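Local atomic coordinates of putative uncharacterized protein (Dictyostelium purpureum, PDB entry 4R12), a protein that probably serves as the nicastrin subunit of gamma-secretase, the complex that cleaves membrane proteins such as Notch receptors within the membrane. Residues Lys249-Val254 against Asn446-Asp451; Lys66-Val71 against Leu85-Lys90; Glu271-Val276 against Pro570-Ser575; Leu286-Lys291 against Leu308-Gln313. All coordinates share one frame; numbering follows the deposited sequence.

Contact 1: residues Lys249-Val254 against Asn446-Asp451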
loop_
_atom_site.group_PDB
_atom_site.type_symbol
_atom_site.label_atom_id
_atom_site.label_comp_id
_atom_site.label_asym_id
_atom_site.label_seq_id
_atom_site.Cartn_x
_atom_site.Cartn_y
_atom_site.Cartn_z
ATOM N N LYS A 249 -1.526 -19.367 -5.244
ATOM C CA LYS A 249 -0.675 -20.532 -5.035
ATOM C C LYS A 249 -1.508 -21.817 -4.884
ATOM O O LYS A 249 -1.136 -22.882 -5.397
ATOM C CB LYS A 249 0.217 -20.336 -3.808
ATOM C CG LYS A 249 1.163 -21.520 -3.542
ATOM C CD LYS A 249 2.347 -21.540 -4.531
ATOM C CE LYS A 249 3.331 -22.677 -4.187
ATOM N NZ LYS A 249 4.377 -22.833 -5.234
ATOM N N SER A 250 -2.638 -21.712 -4.191
ATOM C CA SER A 250 -3.490 -22.880 -3.986
ATOM C C SER A 250 -4.144 -23.304 -5.303
ATOM O O SER A 250 -4.247 -24.493 -5.600
ATOM C CB SER A 250 -4.544 -22.594 -2.919
ATOM O OG SER A 250 -3.918 -22.219 -1.700
ATOM N N LEU A 251 -4.581 -22.330 -6.093
ATOM C CA LEU A 251 -5.186 -22.618 -7.386
ATOM C C LEU A 251 -4.165 -23.135 -8.392
ATOM O O LEU A 251 -4.538 -23.805 -9.350
ATOM C CB LEU A 251 -5.880 -21.376 -7.951
ATOM C CG LEU A 251 -7.179 -20.998 -7.232
ATOM C CD1 LEU A 251 -7.760 -19.687 -7.780
ATOM C CD2 LEU A 251 -8.190 -22.131 -7.346
ATOM N N ALA A 252 -2.884 -22.829 -8.181
ATOM C CA ALA A 252 -1.846 -23.318 -9.094
ATOM C C ALA A 252 -1.791 -24.840 -9.133
ATOM O O ALA A 252 -1.350 -25.425 -10.127
ATOM C CB ALA A 252 -0.480 -22.762 -8.714
ATOM N N ALA A 253 -2.220 -25.476 -8.048
ATOM C CA ALA A 253 -2.120 -26.924 -7.934
ATOM C C ALA A 253 -3.391 -27.657 -8.363
ATOM O O ALA A 253 -3.408 -28.879 -8.369
ATOM C CB ALA A 253 -1.752 -27.320 -6.496
ATOM N N VAL A 254 -4.457 -26.943 -8.722
ATOM C CA VAL A 254 -5.668 -27.659 -9.144
ATOM C C VAL A 254 -5.733 -27.834 -10.655
ATOM O O VAL A 254 -5.062 -27.131 -11.399
ATOM C CB VAL A 254 -6.971 -26.959 -8.686
ATOM C CG1 VAL A 254 -6.936 -26.689 -7.197
ATOM C CG2 VAL A 254 -7.211 -25.686 -9.472
ATOM N N ASN A 446 -13.374 -28.333 -8.501
ATOM C CA ASN A 446 -12.233 -28.941 -7.836
ATOM C C ASN A 446 -12.316 -28.943 -6.313
ATOM O O ASN A 446 -12.908 -28.050 -5.699
ATOM C CB ASN A 446 -10.950 -28.229 -8.272
ATOM C CG ASN A 446 -10.621 -28.479 -9.730
ATOM O OD1 ASN A 446 -10.255 -29.590 -10.111
ATOM N ND2 ASN A 446 -10.760 -27.450 -10.555
ATOM N N ASN A 447 -11.729 -29.969 -5.712
ATOM C CA ASN A 447 -11.482 -29.976 -4.282
ATOM C C ASN A 447 -10.208 -29.194 -4.014
ATOM O O ASN A 447 -9.138 -29.611 -4.438
ATOM C CB ASN A 447 -11.348 -31.400 -3.749
ATOM C CG ASN A 447 -12.613 -32.201 -3.931
ATOM O OD1 ASN A 447 -12.580 -33.363 -4.341
ATOM N ND2 ASN A 447 -13.749 -31.572 -3.643
ATOM N N ILE A 448 -10.326 -28.062 -3.328
ATOM C CA ILE A 448 -9.171 -27.215 -3.057
ATOM C C ILE A 448 -8.404 -27.665 -1.824
ATOM O O ILE A 448 -8.992 -27.866 -0.761
ATOM C CB ILE A 448 -9.576 -25.748 -2.826
ATOM C CG1 ILE A 448 -10.260 -25.154 -4.067
ATOM C CG2 ILE A 448 -8.362 -24.935 -2.374
ATOM C CD1 ILE A 448 -9.397 -25.089 -5.271
ATOM N N THR A 449 -7.094 -27.828 -1.963
ATOM C CA THR A 449 -6.214 -27.954 -0.805
ATOM C C THR A 449 -5.411 -26.661 -0.704
ATOM O O THR A 449 -4.693 -26.314 -1.645
ATOM C CB THR A 449 -5.262 -29.160 -0.935
ATOM O OG1 THR A 449 -6.029 -30.369 -1.011
ATOM C CG2 THR A 449 -4.301 -29.248 0.249
ATOM N N ILE A 450 -5.549 -25.915 0.389
ATOM C CA ILE A 450 -4.760 -24.679 0.480
ATOM C C ILE A 450 -3.294 -25.003 0.753
ATOM O O ILE A 450 -2.970 -26.009 1.369
ATOM C CB ILE A 450 -5.283 -23.711 1.550
ATOM C CG1 ILE A 450 -5.206 -24.324 2.949
ATOM C CG2 ILE A 450 -6.723 -23.316 1.234
ATOM C CD1 ILE A 450 -5.533 -23.321 4.057
ATOM N N ASP A 451 -2.402 -24.147 0.276
ATOM C CA ASP A 451 -0.984 -24.389 0.453
ATOM C C ASP A 451 -0.546 -23.752 1.770
ATOM O O ASP A 451 -0.166 -22.584 1.814
ATOM C CB ASP A 451 -0.204 -23.839 -0.746
ATOM C CG ASP A 451 1.262 -24.243 -0.733
ATOM O OD1 ASP A 451 1.816 -24.452 0.360
ATOM O OD2 ASP A 451 1.859 -24.329 -1.821
HETATM O O HOH W 1 -5.003 -26.710 -4.031
#
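At the C-terminal end of helix 234-252, in the nicastrin large lobe, Ser-250 meets Asp-451, the N-cap residue of helix 452-463, so the contact ties a helix end to a helix start. Ser-250 OG accepts a hydrogen bond from Asp-451 N at 3.1 Å, with an N-H...O angle of 154°. The same hydroxyl donates to Ser-246 O one turn back in its own helix; its position beside the backbone N (chi1 -58°) is compatible with both bonds, which together fix its rotation. Asp-451 OD1 caps Phe-454 N, while OD2 lies 3.2 Å from Lys-249 CE. The Lys-249 chain bends at chi2 (75°) and passes the carboxylate with its methylenes, leaving NZ 4.5 Å from Asp-451 OD2, too far for a salt bridge but probably still attractive. A water lies between Ser-250 O, at 2.8 Å, and Thr-449 O, although its approach to Thr-449 O is so short that its exact place is doubtful. Farther along, Ile-448 carries the apolar half: its CD1 is 3.5 Å from Val-254 CG1 and 3.8 Å from Leu-251 CD2, so one methyl touches both residues. Val-254 CB also lies 4.1 Å from Asn-446 CG, whose amide ND2 is hydrogen-bonded to Asp-439 OD1 and Asp-255 O. Helix 427-441 lines this region too, with Ile-438 touching Leu-251 and Tyr-432 touching Ile-450. Segment 446-451, the last part of the connection from helix 427-441 to helix 452-463, thus passes the end of helix 234-252.

Contact 2: residues Lys66-Val71 against Leu85-Lys90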
loop_
_atom_site.group_PDB
_atom_site.type_symbol
_atom_site.label_atom_id
_atom_site.label_comp_id
_atom_site.label_asym_id
_atom_site.label_seq_id
_atom_site.Cartn_x
_atom_site.Cartn_y
_atom_site.Cartn_z
ATOM N N LYS A 66 16.742 27.023 24.318
ATOM C CA LYS A 66 16.020 27.424 23.124
ATOM C C LYS A 66 15.622 26.175 22.322
ATOM O O LYS A 66 14.453 25.805 22.267
ATOM C CB LYS A 66 16.868 28.376 22.271
ATOM C CG LYS A 66 16.219 28.789 20.953
ATOM C CD LYS A 66 17.193 29.544 20.048
ATOM C CE LYS A 66 17.430 30.971 20.529
ATOM N NZ LYS A 66 16.213 31.830 20.401
ATOM N N ASP A 67 16.604 25.507 21.732
ATOM C CA ASP A 67 16.326 24.440 20.778
ATOM C C ASP A 67 15.960 23.115 21.457
ATOM O O ASP A 67 16.762 22.544 22.194
ATOM C CB ASP A 67 17.532 24.252 19.854
ATOM C CG ASP A 67 17.913 25.541 19.126
ATOM O OD1 ASP A 67 16.997 26.342 18.826
ATOM O OD2 ASP A 67 19.121 25.754 18.864
ATOM N N ILE A 68 14.748 22.630 21.199
ATOM C CA ILE A 68 14.262 21.404 21.832
ATOM C C ILE A 68 13.824 20.343 20.816
ATOM O O ILE A 68 13.042 20.641 19.914
ATOM C CB ILE A 68 13.071 21.709 22.770
ATOM C CG1 ILE A 68 13.487 22.706 23.857
ATOM C CG2 ILE A 68 12.517 20.423 23.386
ATOM C CD1 ILE A 68 12.331 23.223 24.697
ATOM N N ILE A 69 14.343 19.121 20.969
ATOM C CA ILE A 69 13.817 17.936 20.286
ATOM C C ILE A 69 12.901 17.167 21.236
ATOM O O ILE A 69 13.366 16.541 22.191
ATOM C CB ILE A 69 14.929 16.981 19.807
ATOM C CG1 ILE A 69 15.921 17.704 18.892
ATOM C CG2 ILE A 69 14.318 15.752 19.102
ATOM C CD1 ILE A 69 15.273 18.334 17.685
ATOM N N VAL A 70 11.600 17.222 20.977
ATOM C CA VAL A 70 10.625 16.529 21.812
ATOM C C VAL A 70 10.598 15.036 21.506
ATOM O O VAL A 70 10.464 14.623 20.349
ATOM C CB VAL A 70 9.211 17.108 21.628
ATOM C CG1 VAL A 70 8.197 16.339 22.472
ATOM C CG2 VAL A 70 9.191 18.586 21.989
ATOM N N VAL A 71 10.735 14.229 22.551
ATOM C CA VAL A 71 10.612 12.779 22.444
ATOM C C VAL A 71 9.232 12.380 22.945
ATOM O O VAL A 71 8.880 12.674 24.086
ATOM C CB VAL A 71 11.695 12.052 23.256
ATOM C CG1 VAL A 71 11.568 10.551 23.081
ATOM C CG2 VAL A 71 13.079 12.530 22.833
ATOM N N LEU A 85 1.545 21.937 21.426
ATOM C CA LEU A 85 2.875 22.230 21.917
ATOM C C LEU A 85 3.324 23.593 21.413
ATOM O O LEU A 85 4.141 23.681 20.508
ATOM C CB LEU A 85 3.854 21.145 21.484
ATOM C CG LEU A 85 3.440 19.749 21.952
ATOM C CD1 LEU A 85 4.437 18.692 21.492
ATOM C CD2 LEU A 85 3.277 19.732 23.467
ATOM N N HIS A 86 2.759 24.648 21.993
ATOM C CA HIS A 86 3.232 26.013 21.757
ATOM C C HIS A 86 4.225 26.390 22.858
ATOM O O HIS A 86 3.925 26.251 24.043
ATOM C CB HIS A 86 2.073 27.022 21.728
ATOM C CG HIS A 86 0.824 26.512 21.069
ATOM N ND1 HIS A 86 0.747 26.229 19.721
ATOM C CD2 HIS A 86 -0.410 26.263 21.574
ATOM C CE1 HIS A 86 -0.477 25.822 19.425
ATOM N NE2 HIS A 86 -1.198 25.826 20.533
ATOM N N ASN A 87 5.416 26.837 22.509
ATOM C CA ASN A 87 6.445 27.165 23.485
ATOM C C ASN A 87 7.230 28.421 23.111
ATOM O O ASN A 87 7.321 28.784 21.965
ATOM C CB ASN A 87 7.404 26.002 23.637
ATOM C CG ASN A 87 8.372 26.184 24.769
ATOM O OD1 ASN A 87 8.964 27.244 24.924
ATOM N ND2 ASN A 87 8.554 25.149 25.562
ATOM N N LYS A 88 7.791 29.102 24.087
ATOM C CA LYS A 88 8.577 30.303 23.811
ATOM C C LYS A 88 9.913 29.867 23.262
ATOM O O LYS A 88 10.538 30.534 22.473
ATOM C CB LYS A 88 8.755 31.099 25.091
ATOM C CG LYS A 88 7.535 31.041 25.991
ATOM C CD LYS A 88 7.902 30.551 27.373
ATOM C CE LYS A 88 8.114 29.049 27.378
ATOM N NZ LYS A 88 6.818 28.346 27.242
ATOM N N SER A 89 10.332 28.700 23.694
ATOM C CA SER A 89 11.396 27.995 23.054
ATOM C C SER A 89 10.750 27.544 21.781
ATOM O O SER A 89 9.538 27.567 21.673
ATOM C CB SER A 89 11.778 26.805 23.911
ATOM O OG SER A 89 12.424 27.219 25.091
ATOM N N LYS A 90 11.541 27.176 20.806
ATOM C CA LYS A 90 10.981 26.737 19.556
ATOM C C LYS A 90 11.299 25.278 19.439
ATOM O O LYS A 90 12.385 24.858 19.780
ATOM C CB LYS A 90 11.531 27.545 18.398
ATOM C CG LYS A 90 10.599 27.651 17.212
ATOM C CD LYS A 90 11.382 27.562 15.911
ATOM C CE LYS A 90 10.918 28.587 14.888
ATOM N NZ LYS A 90 9.691 28.228 14.113
#
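The backbones of Lys-66 and Ser-89 come within 4.7 Å at their CA atoms, just where strand 67-72 and strand 90-96 begin to run parallel. The pairing is loose here: Ile-68 N is 3.5 Å from Lys-90 O, and the carbonyls Lys-66 O and Lys-90 O, both acceptors, stand 3.4 Å apart. Backbone hydrogen bonds between the strands join Ile-68 to Glu-92 and Val-70 to Gly-93. Among the side chains, Ser-89 and Ile-68 carry the contact. Ser-89 CB sits 3.3 Å from Lys-66 O and 3.7 Å from Ile-68 CD1. That methyl reaches the serine because CD1 is anti to CA (chi2 171°), which extends the isoleucine away from its strand. Ser-89 OG, 4.0 Å from Ile-68 CD1, is hydrogen-bonded to Gln-65 O. Asn-87 ND2 lies farther from the methyl, at 4.3 Å, and is weakly bonded to Tyr-62 O. The contact therefore joins apolar and backbone atoms at the start of the two strands in the small lobe. Tyr-62, Ile-46 and Tyr-48 also touch Ile-68, and helix 79-83 lies on the chain connecting strand 67-72, flanked by strand 43-50, to strand 90-96.

Contact 3: residues Glu271-Val276 against Pro570-Ser575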
loop_
_atom_site.group_PDB
_atom_site.type_symbol
_atom_site.label_atom_id
_atom_site.label_comp_id
_atom_site.label_asym_id
_atom_site.label_seq_id
_atom_site.Cartn_x
_atom_site.Cartn_y
_atom_site.Cartn_z
ATOM N N GLU A 271 -3.091 2.969 -5.353
ATOM C CA GLU A 271 -4.522 3.194 -5.213
ATOM C C GLU A 271 -4.853 4.146 -4.075
ATOM O O GLU A 271 -5.867 4.840 -4.130
ATOM C CB GLU A 271 -5.256 1.864 -4.981
ATOM C CG GLU A 271 -5.171 0.948 -6.161
ATOM C CD GLU A 271 -5.940 1.480 -7.368
ATOM O OE1 GLU A 271 -7.169 1.306 -7.424
ATOM O OE2 GLU A 271 -5.311 2.080 -8.251
ATOM N N ARG A 272 -4.012 4.177 -3.039
ATOM C CA ARG A 272 -4.306 5.043 -1.893
ATOM C C ARG A 272 -4.131 6.507 -2.260
ATOM O O ARG A 272 -4.428 7.390 -1.461
ATOM C CB ARG A 272 -3.418 4.716 -0.693
ATOM C CG ARG A 272 -3.390 3.258 -0.285
ATOM C CD ARG A 272 -4.742 2.675 -0.284
ATOM N NE ARG A 272 -4.800 1.267 0.137
ATOM C CZ ARG A 272 -5.963 0.647 0.302
ATOM N NH1 ARG A 272 -7.088 1.326 0.065
ATOM N NH2 ARG A 272 -6.020 -0.614 0.699
ATOM N N TRP A 273 -3.643 6.766 -3.471
ATOM C CA TRP A 273 -3.385 8.135 -3.896
ATOM C C TRP A 273 -4.235 8.460 -5.122
ATOM O O TRP A 273 -3.730 8.892 -6.164
ATOM C CB TRP A 273 -1.889 8.325 -4.157
ATOM C CG TRP A 273 -1.083 7.969 -2.944
ATOM C CD1 TRP A 273 -0.463 6.772 -2.691
ATOM C CD2 TRP A 273 -0.864 8.787 -1.786
ATOM N NE1 TRP A 273 0.143 6.807 -1.456
ATOM C CE2 TRP A 273 -0.089 8.029 -0.882
ATOM C CE3 TRP A 273 -1.248 10.084 -1.427
ATOM C CZ2 TRP A 273 0.314 8.528 0.354
ATOM C CZ3 TRP A 273 -0.843 10.579 -0.201
ATOM C CH2 TRP A 273 -0.069 9.805 0.675
ATOM N N GLY A 274 -5.535 8.225 -4.983
ATOM C CA GLY A 274 -6.495 8.569 -6.019
ATOM C C GLY A 274 -6.754 7.487 -7.050
ATOM O O GLY A 274 -7.052 7.798 -8.205
ATOM N N TYR A 275 -6.607 6.219 -6.646
ATOM C CA TYR A 275 -6.877 5.079 -7.525
ATOM C C TYR A 275 -6.116 5.111 -8.846
ATOM O O TYR A 275 -6.660 4.700 -9.861
ATOM C CB TYR A 275 -8.384 4.996 -7.842
ATOM C CG TYR A 275 -9.277 5.024 -6.630
ATOM C CD1 TYR A 275 -9.310 3.948 -5.754
ATOM C CD2 TYR A 275 -10.091 6.122 -6.356
ATOM C CE1 TYR A 275 -10.113 3.957 -4.640
ATOM C CE2 TYR A 275 -10.914 6.137 -5.234
ATOM C CZ TYR A 275 -10.916 5.040 -4.384
ATOM O OH TYR A 275 -11.709 5.017 -3.263
ATOM N N VAL A 276 -4.874 5.585 -8.865
ATOM C CA VAL A 276 -4.258 5.824 -10.164
ATOM C C VAL A 276 -3.846 4.543 -10.879
ATOM O O VAL A 276 -3.759 4.529 -12.109
ATOM C CB VAL A 276 -3.050 6.764 -10.063
ATOM C CG1 VAL A 276 -3.497 8.120 -9.510
ATOM C CG2 VAL A 276 -1.960 6.168 -9.213
ATOM N N PRO A 570 -5.828 13.079 -9.509
ATOM C CA PRO A 570 -5.083 13.263 -8.259
ATOM C C PRO A 570 -3.666 13.781 -8.517
ATOM O O PRO A 570 -2.954 13.234 -9.354
ATOM C CB PRO A 570 -5.060 11.852 -7.631
ATOM C CG PRO A 570 -5.423 10.915 -8.722
ATOM C CD PRO A 570 -6.283 11.689 -9.693
ATOM N N ILE A 571 -3.276 14.833 -7.809
ATOM C CA ILE A 571 -1.935 15.386 -7.961
ATOM C C ILE A 571 -1.144 15.266 -6.671
ATOM O O ILE A 571 -1.328 16.064 -5.752
ATOM C CB ILE A 571 -1.968 16.869 -8.363
ATOM C CG1 ILE A 571 -2.755 17.058 -9.660
ATOM C CG2 ILE A 571 -0.526 17.404 -8.498
ATOM C CD1 ILE A 571 -2.177 16.306 -10.839
ATOM N N PHE A 572 -0.271 14.269 -6.607
ATOM C CA PHE A 572 0.602 14.063 -5.455
ATOM C C PHE A 572 2.018 13.889 -5.957
ATOM O O PHE A 572 2.268 13.084 -6.851
ATOM C CB PHE A 572 0.188 12.837 -4.630
ATOM C CG PHE A 572 -1.183 12.947 -4.049
ATOM C CD1 PHE A 572 -1.377 13.548 -2.821
ATOM C CD2 PHE A 572 -2.276 12.462 -4.731
ATOM C CE1 PHE A 572 -2.652 13.644 -2.272
ATOM C CE2 PHE A 572 -3.543 12.570 -4.191
ATOM C CZ PHE A 572 -3.727 13.164 -2.964
ATOM N N THR A 573 2.941 14.653 -5.385
ATOM C CA THR A 573 4.334 14.591 -5.794
ATOM C C THR A 573 5.222 14.605 -4.567
ATOM O O THR A 573 5.215 15.563 -3.787
ATOM C CB THR A 573 4.740 15.778 -6.712
ATOM O OG1 THR A 573 4.584 17.011 -5.998
ATOM C CG2 THR A 573 3.901 15.800 -7.983
ATOM N N GLU A 574 6.005 13.549 -4.410
ATOM C CA GLU A 574 6.854 13.422 -3.242
ATOM C C GLU A 574 8.163 14.164 -3.441
ATOM O O GLU A 574 8.793 14.052 -4.498
ATOM C CB GLU A 574 7.131 11.952 -2.945
ATOM C CG GLU A 574 8.100 11.723 -1.797
ATOM C CD GLU A 574 8.311 10.244 -1.550
ATOM O OE1 GLU A 574 9.367 9.706 -1.953
ATOM O OE2 GLU A 574 7.406 9.623 -0.971
ATOM N N SER A 575 8.561 14.922 -2.426
ATOM C CA SER A 575 9.851 15.614 -2.445
ATOM C C SER A 575 11.012 14.673 -2.711
ATOM O O SER A 575 11.048 13.556 -2.170
ATOM C CB SER A 575 10.095 16.318 -1.115
ATOM O OG SER A 575 11.376 16.926 -1.099
#
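Glu-271 OE1, gripped by hydrogen bonds with the hydroxyls of Ser-278 and Ser-384, helps hold the loop that brings Trp-273 against Phe-572 of strand 572-575. The loop is tightened by the bond from Tyr-275 N to Glu-271 O, 3.0 Å long, and by Asp-222, whose carboxylate accepts from the backbone N of Glu-271 and Arg-272. The main contact is an edge-to-face aromatic pair: the edge of the Trp-273 six-membered ring is turned to the face of Phe-572, centroids 5.2 Å apart and planes at 66°. Trp-273 CE3 makes the approach, 3.7 Å from Phe-572 CD1, standing over the face toward its rim. Beside it, Pro-570 packs on the backbone, with CB 3.6 Å from Trp-273 O and CG 3.6 Å from Gly-274 O. Gly-274, with phi at 90° and no side chain, lets the proline ring lie this close. Pro-570 CG also meets Val-276 CG1 at 3.5 Å, a tight carbon contact in which the two side chains pass one another pointing opposite ways. An alanine in place of Phe-572 would probably leave Trp-273 CE3 and CZ3 without their aromatic partner and open a gap against strand 572-575. Since rings, a methyl and proline methylenes meet here, some against carbonyl oxygens, without a hydrogen bond between the segments, the union of loop and strand probably rests mainly on shape and dispersion, while polar bonds shape the loop itself.

Contact 4: residues Leu286-Lys291 against Leu308-Gln313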
loop_
_atom_site.group_PDB
_atom_site.type_symbol
_atom_site.label_atom_id
_atom_site.label_comp_id
_atom_site.label_asym_id
_atom_site.label_seq_id
_atom_site.Cartn_x
_atom_site.Cartn_y
_atom_site.Cartn_z
ATOM N N LEU A 286 -9.155 0.940 -22.719
ATOM C CA LEU A 286 -10.199 1.560 -23.524
ATOM C C LEU A 286 -9.648 2.483 -24.601
ATOM O O LEU A 286 -10.284 2.678 -25.629
ATOM C CB LEU A 286 -11.157 2.340 -22.630
ATOM C CG LEU A 286 -11.967 1.546 -21.600
ATOM C CD1 LEU A 286 -12.668 2.504 -20.645
ATOM C CD2 LEU A 286 -12.970 0.625 -22.280
ATOM N N ASN A 287 -8.463 3.043 -24.374
ATOM C CA ASN A 287 -7.990 4.149 -25.203
ATOM C C ASN A 287 -6.604 4.017 -25.822
ATOM O O ASN A 287 -6.252 4.804 -26.694
ATOM C CB ASN A 287 -8.019 5.438 -24.380
ATOM C CG ASN A 287 -9.403 5.772 -23.896
ATOM O OD1 ASN A 287 -10.380 5.614 -24.630
ATOM N ND2 ASN A 287 -9.506 6.215 -22.648
ATOM N N PHE A 288 -5.807 3.050 -25.385
ATOM C CA PHE A 288 -4.416 3.043 -25.819
ATOM C C PHE A 288 -4.267 2.769 -27.310
ATOM O O PHE A 288 -4.868 1.846 -27.855
ATOM C CB PHE A 288 -3.591 2.022 -25.033
ATOM C CG PHE A 288 -2.138 2.015 -25.411
ATOM C CD1 PHE A 288 -1.299 3.029 -24.992
ATOM C CD2 PHE A 288 -1.614 0.998 -26.195
ATOM C CE1 PHE A 288 0.040 3.030 -25.341
ATOM C CE2 PHE A 288 -0.275 0.990 -26.546
ATOM C CZ PHE A 288 0.553 2.007 -26.120
ATOM N N GLN A 289 -3.453 3.593 -27.958
ATOM C CA GLN A 289 -3.027 3.334 -29.323
ATOM C C GLN A 289 -1.522 3.567 -29.434
ATOM O O GLN A 289 -1.021 4.628 -29.061
ATOM C CB GLN A 289 -3.793 4.224 -30.305
ATOM C CG GLN A 289 -4.305 3.472 -31.518
ATOM C CD GLN A 289 -5.458 4.185 -32.195
ATOM O OE1 GLN A 289 -6.623 3.896 -31.925
ATOM N NE2 GLN A 289 -5.138 5.126 -33.079
ATOM N N CYS A 290 -0.795 2.564 -29.913
ATOM C CA CYS A 290 0.648 2.704 -30.075
ATOM C C CYS A 290 0.988 3.256 -31.458
ATOM O O CYS A 290 0.571 2.700 -32.472
ATOM C CB CYS A 290 1.353 1.367 -29.863
ATOM S SG CYS A 290 3.156 1.459 -30.017
ATOM N N LYS A 291 1.748 4.347 -31.492
ATOM C CA LYS A 291 2.156 4.958 -32.755
ATOM C C LYS A 291 3.458 4.347 -33.283
ATOM O O LYS A 291 3.611 4.137 -34.488
ATOM C CB LYS A 291 2.309 6.469 -32.584
ATOM C CG LYS A 291 1.036 7.167 -32.141
ATOM C CD LYS A 291 1.313 8.605 -31.716
ATOM C CE LYS A 291 2.248 8.649 -30.514
ATOM N NZ LYS A 291 2.497 10.035 -30.002
ATOM N N LEU A 308 3.086 -4.916 -23.827
ATOM C CA LEU A 308 1.830 -4.695 -24.548
ATOM C C LEU A 308 0.820 -5.840 -24.392
ATOM O O LEU A 308 -0.179 -5.882 -25.107
ATOM C CB LEU A 308 2.118 -4.462 -26.037
ATOM C CG LEU A 308 2.801 -3.139 -26.396
ATOM C CD1 LEU A 308 3.184 -3.100 -27.868
ATOM C CD2 LEU A 308 1.900 -1.969 -26.046
ATOM N N ALA A 309 1.071 -6.750 -23.452
ATOM C CA ALA A 309 0.189 -7.897 -23.261
ATOM C C ALA A 309 -1.247 -7.462 -22.998
ATOM O O ALA A 309 -2.191 -8.092 -23.476
ATOM C CB ALA A 309 0.690 -8.772 -22.117
ATOM N N PHE A 310 -1.406 -6.375 -22.250
ATOM C CA PHE A 310 -2.735 -5.861 -21.927
ATOM C C PHE A 310 -3.528 -5.547 -23.195
ATOM O O PHE A 310 -4.734 -5.774 -23.258
ATOM C CB PHE A 310 -2.647 -4.603 -21.037
ATOM C CG PHE A 310 -2.153 -3.370 -21.756
ATOM C CD1 PHE A 310 -3.040 -2.515 -22.396
ATOM C CD2 PHE A 310 -0.798 -3.062 -21.784
ATOM C CE1 PHE A 310 -2.586 -1.382 -23.064
ATOM C CE2 PHE A 310 -0.334 -1.935 -22.441
ATOM C CZ PHE A 310 -1.229 -1.090 -23.081
ATOM N N GLN A 311 -2.845 -5.019 -24.203
ATOM C CA GLN A 311 -3.514 -4.643 -25.446
ATOM C C GLN A 311 -3.813 -5.887 -26.258
ATOM O O GLN A 311 -4.882 -6.020 -26.848
ATOM C CB GLN A 311 -2.658 -3.676 -26.267
ATOM C CG GLN A 311 -3.339 -3.205 -27.551
ATOM C CD GLN A 311 -2.423 -2.378 -28.432
ATOM O OE1 GLN A 311 -1.316 -2.807 -28.779
ATOM N NE2 GLN A 311 -2.875 -1.187 -28.801
ATOM N N THR A 312 -2.850 -6.800 -26.270
ATOM C CA THR A 312 -2.960 -8.037 -27.021
ATOM C C THR A 312 -4.070 -8.958 -26.507
ATOM O O THR A 312 -4.775 -9.590 -27.292
ATOM C CB THR A 312 -1.615 -8.804 -26.987
ATOM O OG1 THR A 312 -0.566 -7.957 -27.474
ATOM C CG2 THR A 312 -1.682 -10.065 -27.831
ATOM N N GLN A 313 -4.241 -9.019 -25.190
ATOM C CA GLN A 313 -5.047 -10.078 -24.590
ATOM C C GLN A 313 -6.311 -9.652 -23.854
ATOM O O GLN A 313 -7.235 -10.464 -23.684
ATOM C CB GLN A 313 -4.193 -10.874 -23.601
ATOM C CG GLN A 313 -2.950 -11.498 -24.190
ATOM C CD GLN A 313 -2.234 -12.365 -23.179
ATOM O OE1 GLN A 313 -2.851 -13.209 -22.530
ATOM N NE2 GLN A 313 -0.929 -12.153 -23.028
HETATM O O HOH W 2 -2.158 0.339 -30.830
#
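Phe-288 and Phe-310 form an offset edge-to-face (T-shaped) aromatic pair where the chain leaves helix 276-287 and meets the short helix 309-313 of the large lobe. The edge of Phe-310 points at the face of Phe-288, with centroids 5.5 Å apart and planes inclined at 67°. Phe-310 CZ stands over that face toward its rim, 3.8 Å from Phe-288 CD2. CG of Phe-288 is anti to the backbone N (chi1 -178°), which starts the side chain toward helix 309-313. Gln-311 approaches the same ring from another direction: its extended chain crosses at about a right angle and places NE2 at the ring edge, 3.6 Å from Phe-288 CD2, the amide plane turned 57° from the ring. Leu-308 CD2 comes obliquely, 3.7 Å from Phe-288 CE2. An alanine in place of Phe-288 would probably leave the Phe-310 edge without the face it meets and open a gap beside Leu-308 CD2 and the Gln-311 amide. Phe-310 also makes an edge-to-face pair with His-546, while the disulfide from Cys-290 to Cys-300 ties down the chain beyond Phe-288. One water spans the two segments, accepting from Cys-290 N at 2.8 Å and from Gln-311 NE2 at 2.6 Å.

Along the chain contact 2 closes first, wholly within the small lobe, before the other three open. Contact 4 is nested inside the loops closed by contact 1 and by contact 3, and those two cross, because their segments alternate. Contact 2 lies on the opposite side of the chain's centre from contacts 1 and 4, its centre 58 Å from that of contact 1 and 56 Å from that of contact 4. Contact 3 is the most central, 33 Å from contact 2 and 24 Å from contact 4, centre to centre. Helix 276-287 starts at contact 3 and ends at contact 4. Contacts 2 and 3 both reach the same extended set of paired strands, although their nearest atoms are about 19 Å apart.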